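Sec-alkylsulfatase (Pseudomonas sp., PDB 4AXH) hydrolyses (R)-secondary alkyl sulfates with strict inversion of configuration, using zinc ions to release sulfate and leave homochiral (S)-alcohols. Local coordinates at residues Q81-M86 / K251-A257; A565-T571 / L585-G590. All coordinates share one frame; numbering follows the deposited sequence.

Contact 1 (Q81-M86 / K251-A257)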
loop_
_atom_site.group_PDB
_atom_site.type_symbol
_atom_site.label_atom_id
_atom_site.label_comp_id
_atom_site.label_asym_id
_atom_site.label_seq_id
_atom_site.Cartn_x
_atom_site.Cartn_y
_atom_site.Cartn_z
ATOM N N GLN A 81 19.609 28.248 -20.907
ATOM C CA GLN A 81 19.458 28.071 -19.449
ATOM C C GLN A 81 20.139 26.770 -18.989
ATOM O O GLN A 81 20.087 25.764 -19.696
ATOM C CB GLN A 81 17.996 28.026 -18.989
ATOM C CG GLN A 81 16.969 28.769 -19.818
ATOM C CD GLN A 81 15.579 28.329 -19.403
ATOM O OE1 GLN A 81 15.043 27.308 -19.858
ATOM N NE2 GLN A 81 14.983 29.047 -18.478
ATOM N N VAL A 82 20.727 26.789 -17.769
ATOM C CA VAL A 82 21.450 25.669 -17.157
ATOM C C VAL A 82 20.490 24.531 -16.822
ATOM O O VAL A 82 19.455 24.766 -16.200
ATOM C CB VAL A 82 22.335 26.088 -15.939
ATOM C CG1 VAL A 82 23.343 24.995 -15.591
ATOM C CG2 VAL A 82 23.072 27.391 -16.215
ATOM N N VAL A 83 20.841 23.315 -17.283
ATOM C CA VAL A 83 20.103 22.062 -17.106
ATOM C C VAL A 83 20.770 21.220 -16.009
ATOM O O VAL A 83 20.071 20.628 -15.179
ATOM C CB VAL A 83 19.999 21.276 -18.463
ATOM C CG1 VAL A 83 19.530 19.834 -18.279
ATOM C CG2 VAL A 83 19.081 21.990 -19.422
ATOM N N TRP A 84 22.126 21.140 -16.062
ATOM C CA TRP A 84 22.956 20.351 -15.178
ATOM C C TRP A 84 24.241 21.103 -14.906
ATOM O O TRP A 84 24.954 21.457 -15.850
ATOM C CB TRP A 84 23.292 19.011 -15.850
ATOM C CG TRP A 84 23.894 17.994 -14.920
ATOM C CD1 TRP A 84 25.197 17.584 -14.875
ATOM C CD2 TRP A 84 23.204 17.264 -13.891
ATOM N NE1 TRP A 84 25.357 16.625 -13.890
ATOM C CE2 TRP A 84 24.150 16.413 -13.273
ATOM C CE3 TRP A 84 21.875 17.245 -13.438
ATOM C CZ2 TRP A 84 23.794 15.520 -12.264
ATOM C CZ3 TRP A 84 21.532 16.376 -12.417
ATOM C CH2 TRP A 84 22.475 15.517 -11.851
ATOM N N ASP A 85 24.549 21.325 -13.618
ATOM C CA ASP A 85 25.739 22.047 -13.167
ATOM C C ASP A 85 26.469 21.252 -12.086
ATOM O O ASP A 85 25.937 21.055 -10.992
ATOM C CB ASP A 85 25.348 23.458 -12.651
ATOM C CG ASP A 85 26.466 24.492 -12.603
ATOM O OD1 ASP A 85 27.651 24.111 -12.845
ATOM O OD2 ASP A 85 26.159 25.684 -12.311
ATOM N N MET A 86 27.663 20.764 -12.417
ATOM C CA MET A 86 28.523 20.005 -11.504
ATOM C C MET A 86 29.474 20.950 -10.743
ATOM O O MET A 86 29.860 20.642 -9.618
ATOM C CB MET A 86 29.316 18.933 -12.261
ATOM C CG MET A 86 28.570 17.633 -12.384
ATOM S SD MET A 86 28.293 16.765 -10.803
ATOM C CE MET A 86 29.974 16.468 -10.342
ATOM N N LYS A 251 23.369 13.853 -7.634
ATOM C CA LYS A 251 23.520 15.173 -7.016
ATOM C C LYS A 251 22.177 15.865 -6.779
ATOM O O LYS A 251 21.908 16.275 -5.659
ATOM C CB LYS A 251 24.482 16.060 -7.832
ATOM C CG LYS A 251 25.905 15.509 -8.085
ATOM C CD LYS A 251 26.678 15.085 -6.835
ATOM C CE LYS A 251 27.139 16.210 -5.938
ATOM N NZ LYS A 251 27.140 15.798 -4.512
ATOM N N THR A 252 21.338 15.988 -7.829
ATOM C CA THR A 252 20.039 16.692 -7.818
ATOM C C THR A 252 19.300 16.320 -9.100
ATOM O O THR A 252 19.878 15.605 -9.931
ATOM C CB THR A 252 20.256 18.256 -7.761
ATOM O OG1 THR A 252 18.985 18.961 -7.760
ATOM C CG2 THR A 252 21.174 18.768 -8.880
ATOM N N THR A 253 18.058 16.825 -9.279
ATOM C CA THR A 253 17.309 16.606 -10.516
ATOM C C THR A 253 17.665 17.631 -11.572
ATOM O O THR A 253 18.043 18.769 -11.263
ATOM C CB THR A 253 15.766 16.509 -10.308
ATOM O OG1 THR A 253 15.263 17.673 -9.635
ATOM C CG2 THR A 253 15.338 15.212 -9.597
ATOM N N ALA A 254 17.531 17.215 -12.837
ATOM C CA ALA A 254 17.803 18.058 -13.996
ATOM C C ALA A 254 16.769 19.180 -14.039
ATOM O O ALA A 254 15.584 18.976 -13.742
ATOM C CB ALA A 254 17.774 17.234 -15.270
ATOM N N THR A 255 17.251 20.379 -14.360
ATOM C CA THR A 255 16.454 21.591 -14.417
ATOM C C THR A 255 16.243 22.120 -15.844
ATOM O O THR A 255 17.113 21.959 -16.693
ATOM C CB THR A 255 17.019 22.622 -13.412
ATOM O OG1 THR A 255 16.176 23.753 -13.402
ATOM C CG2 THR A 255 18.451 23.061 -13.727
ATOM N N ASN A 256 15.081 22.752 -16.099
ATOM C CA ASN A 256 14.719 23.409 -17.361
ATOM C C ASN A 256 14.960 22.530 -18.614
ATOM O O ASN A 256 15.396 23.023 -19.667
ATOM C CB ASN A 256 15.471 24.762 -17.472
ATOM C CG ASN A 256 15.291 25.680 -16.290
ATOM O OD1 ASN A 256 14.195 26.180 -16.043
ATOM N ND2 ASN A 256 16.373 25.924 -15.536
ATOM N N ALA A 257 14.644 21.235 -18.517
ATOM C CA ALA A 257 14.933 20.342 -19.629
ATOM C C ALA A 257 13.747 19.626 -20.276
ATOM O O ALA A 257 12.592 19.795 -19.854
ATOM C CB ALA A 257 16.006 19.371 -19.220
#
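V83 and T255 pair through their backbones, T255 N donating to V83 O at 2.9 Å, as the segments 81-86 and 251-257 run in nearly opposite directions, 160° apart end to end. The two-stranded sheet 74-76/82-85 packs here on a loop of the metallo-beta-lactamase region, and its strand 82-85 carries a classic beta bulge: V83 and W84 both face I75 of strand 74-76, and the strand bends sharply at V83. The bond from T255 N is almost straight and reaches V83 O in the carbonyl plane on a lone pair. In return, V83 CA makes a CH-O contact with T255 O. The isopropyl group of V83 straddles that same carbonyl oxygen, and its CG1 continues to the methyl CB of A257 at 3.7 Å. N256 has CG anti to its carbonyl carbon (chi1 -53°), which lets ND2 form a weak, 3.4 Å bond to V82 O; Q81 crosses it at about a right angle, the amide planes 40° apart. At the other end, the bent side chain of K251 crosses that of M86 at about a right angle, K251 CG 3.8 Å from M86 SD. K251 NZ forms a salt bridge with D246, and T255 OG1 bonds to Y535 OH. The indole of W84 bonds through NE1 to G129 O and turns its far edge to the loop, where T252 O lies near the ring plane, 3.1 Å from CZ3 and 3.2 Å from CH2.

Contact 2 (A565-T571 / L585-G590)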
loop_
_atom_site.group_PDB
_atom_site.type_symbol
_atom_site.label_atom_id
_atom_site.label_comp_id
_atom_site.label_asym_id
_atom_site.label_seq_id
_atom_site.Cartn_x
_atom_site.Cartn_y
_atom_site.Cartn_z
ATOM N N ALA A 565 -20.974 19.834 -10.157
ATOM C CA ALA A 565 -21.452 18.783 -11.067
ATOM C C ALA A 565 -22.744 18.081 -10.627
ATOM O O ALA A 565 -23.376 17.410 -11.448
ATOM C CB ALA A 565 -20.346 17.771 -11.338
ATOM N N VAL A 566 -23.137 18.240 -9.347
ATOM C CA VAL A 566 -24.371 17.664 -8.800
ATOM C C VAL A 566 -25.564 18.350 -9.483
ATOM O O VAL A 566 -25.622 19.588 -9.542
ATOM C CB VAL A 566 -24.437 17.723 -7.240
ATOM C CG1 VAL A 566 -25.861 17.538 -6.722
ATOM C CG2 VAL A 566 -23.522 16.680 -6.606
ATOM N N GLY A 567 -26.462 17.518 -10.022
ATOM C CA GLY A 567 -27.650 17.950 -10.743
ATOM C C GLY A 567 -27.389 18.237 -12.208
ATOM O O GLY A 567 -28.206 18.886 -12.863
ATOM N N HIS A 568 -26.244 17.773 -12.733
ATOM C CA HIS A 568 -25.881 17.946 -14.142
ATOM C C HIS A 568 -25.685 16.581 -14.827
ATOM O O HIS A 568 -24.931 16.479 -15.802
ATOM C CB HIS A 568 -24.643 18.853 -14.287
ATOM C CG HIS A 568 -24.903 20.289 -13.951
ATOM N ND1 HIS A 568 -25.170 21.225 -14.938
ATOM C CD2 HIS A 568 -24.931 20.903 -12.744
ATOM C CE1 HIS A 568 -25.345 22.374 -14.305
ATOM N NE2 HIS A 568 -25.211 22.231 -12.983
ATOM N N ASP A 569 -26.392 15.540 -14.324
ATOM C CA ASP A 569 -26.339 14.171 -14.827
ATOM C C ASP A 569 -26.546 14.134 -16.316
ATOM O O ASP A 569 -27.407 14.842 -16.830
ATOM C CB ASP A 569 -27.357 13.275 -14.106
ATOM C CG ASP A 569 -27.134 13.091 -12.603
ATOM O OD1 ASP A 569 -26.344 13.865 -12.009
ATOM O OD2 ASP A 569 -27.751 12.177 -12.021
ATOM N N MET A 570 -25.708 13.360 -17.010
ATOM C CA MET A 570 -25.652 13.224 -18.463
ATOM C C MET A 570 -24.764 12.048 -18.845
ATOM O O MET A 570 -24.007 11.552 -18.013
ATOM C CB MET A 570 -25.069 14.506 -19.100
ATOM C CG MET A 570 -23.705 14.878 -18.553
ATOM S SD MET A 570 -22.814 16.132 -19.488
ATOM C CE MET A 570 -23.229 17.583 -18.528
ATOM N N THR A 571 -24.824 11.643 -20.120
ATOM C CA THR A 571 -24.024 10.572 -20.714
ATOM C C THR A 571 -23.426 11.117 -21.992
ATOM O O THR A 571 -24.111 11.809 -22.743
ATOM C CB THR A 571 -24.862 9.331 -20.989
ATOM O OG1 THR A 571 -25.996 9.712 -21.765
ATOM C CG2 THR A 571 -25.304 8.624 -19.713
ATOM N N LEU A 585 -18.848 7.749 -21.622
ATOM C CA LEU A 585 -18.821 8.441 -20.329
ATOM C C LEU A 585 -20.205 8.516 -19.763
ATOM O O LEU A 585 -21.186 8.485 -20.505
ATOM C CB LEU A 585 -18.297 9.883 -20.433
ATOM C CG LEU A 585 -16.845 10.144 -20.797
ATOM C CD1 LEU A 585 -16.553 11.642 -20.711
ATOM C CD2 LEU A 585 -15.910 9.439 -19.846
ATOM N N THR A 586 -20.282 8.630 -18.438
ATOM C CA THR A 586 -21.514 8.794 -17.661
ATOM C C THR A 586 -21.230 9.655 -16.435
ATOM O O THR A 586 -20.273 9.383 -15.711
ATOM C CB THR A 586 -22.291 7.465 -17.396
ATOM O OG1 THR A 586 -22.853 7.481 -16.078
ATOM C CG2 THR A 586 -21.457 6.186 -17.623
ATOM N N LEU A 587 -22.008 10.738 -16.253
ATOM C CA LEU A 587 -21.894 11.678 -15.122
ATOM C C LEU A 587 -23.147 11.541 -14.293
ATOM O O LEU A 587 -24.229 11.880 -14.759
ATOM C CB LEU A 587 -21.696 13.139 -15.597
ATOM C CG LEU A 587 -21.908 14.274 -14.571
ATOM C CD1 LEU A 587 -20.990 14.136 -13.368
ATOM C CD2 LEU A 587 -21.723 15.634 -15.222
ATOM N N ARG A 588 -23.005 11.005 -13.087
ATOM C CA ARG A 588 -24.132 10.743 -12.195
ATOM C C ARG A 588 -23.728 11.074 -10.789
ATOM O O ARG A 588 -22.664 10.657 -10.346
ATOM C CB ARG A 588 -24.539 9.261 -12.293
ATOM C CG ARG A 588 -25.997 9.019 -12.012
ATOM C CD ARG A 588 -26.398 7.601 -12.368
ATOM N NE ARG A 588 -26.245 6.736 -11.207
ATOM C CZ ARG A 588 -27.254 6.254 -10.488
ATOM N NH1 ARG A 588 -28.511 6.515 -10.831
ATOM N NH2 ARG A 588 -27.017 5.492 -9.434
ATOM N N ASN A 589 -24.567 11.835 -10.090
ATOM C CA ASN A 589 -24.349 12.269 -8.707
ATOM C C ASN A 589 -23.009 12.994 -8.543
ATOM O O ASN A 589 -22.353 12.829 -7.522
ATOM C CB ASN A 589 -24.466 11.071 -7.743
ATOM C CG ASN A 589 -25.837 10.479 -7.672
ATOM O OD1 ASN A 589 -26.795 11.162 -7.312
ATOM N ND2 ASN A 589 -25.960 9.183 -7.953
ATOM N N GLY A 590 -22.597 13.743 -9.568
ATOM C CA GLY A 590 -21.324 14.473 -9.590
ATOM C C GLY A 590 -20.081 13.593 -9.610
ATOM O O GLY A 590 -18.999 14.024 -9.186
#
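M570 and L587 form an antiparallel hydrogen-bonded pair, L587 N giving a 2.8 Å bond to M570 O and M570 N a 3.1 Å bond to L587 O. The tight part is the apolar face carrying these two residues. In L587, CG anti to the backbone N (chi1 165°) together with chi2 of 58° puts CD2 against M570 CG at 3.9 Å and close to H568 O, while CD1 meets A565 CB at 4.2 Å. F645 of helix 640-646 packs against M570. On the face of T571 and T586, contact thins to the methyl CG2 of T571 beside T586 CB, 4.0 Å away. The outer end is looser and more polar: the exposed D569 extends OD1 to N589 N in a weak, bent bond of 3.3 Å (143° at the hydrogen), and its OD2 lies alongside R588 CG. The guanidinium of R588 instead forms salt bridges with D371 and D374 of the second subunit, and N589 OD1 bonds to E406 N there. V566 and G567 occupy the centre of a type II turn from A565 to H568, closed by H568 N to A565 O. Together these pieces make the open end of the beta hairpin 570-576/581-588 in the C-terminal, SCP2-like domain.

How the contacts relate
Both segments of contact 1 precede those of contact 2 along the chain, and the two contacts share no strand, helix or sheet; their centres lie 44 Å apart, with about 30 Å between nearest atoms. Contact 1 ties the short sheet 74-76/82-85 to the loop 251-257, which belongs to the metallo-beta-lactamase region and runs between helix 222-233 and strand 266-268. T253, whose side chain points away from 81-86, comes within about 10 Å of a zinc ion and about 7 Å of the side chains of Q232 and Y417, which bind sulfate. Contact 2 belongs to the five-stranded C-terminal sheet, away from the zinc and sulfate sites but reaching the second subunit. The loop of contact 1 borders the active site; contact 2 sits at the dimer interface.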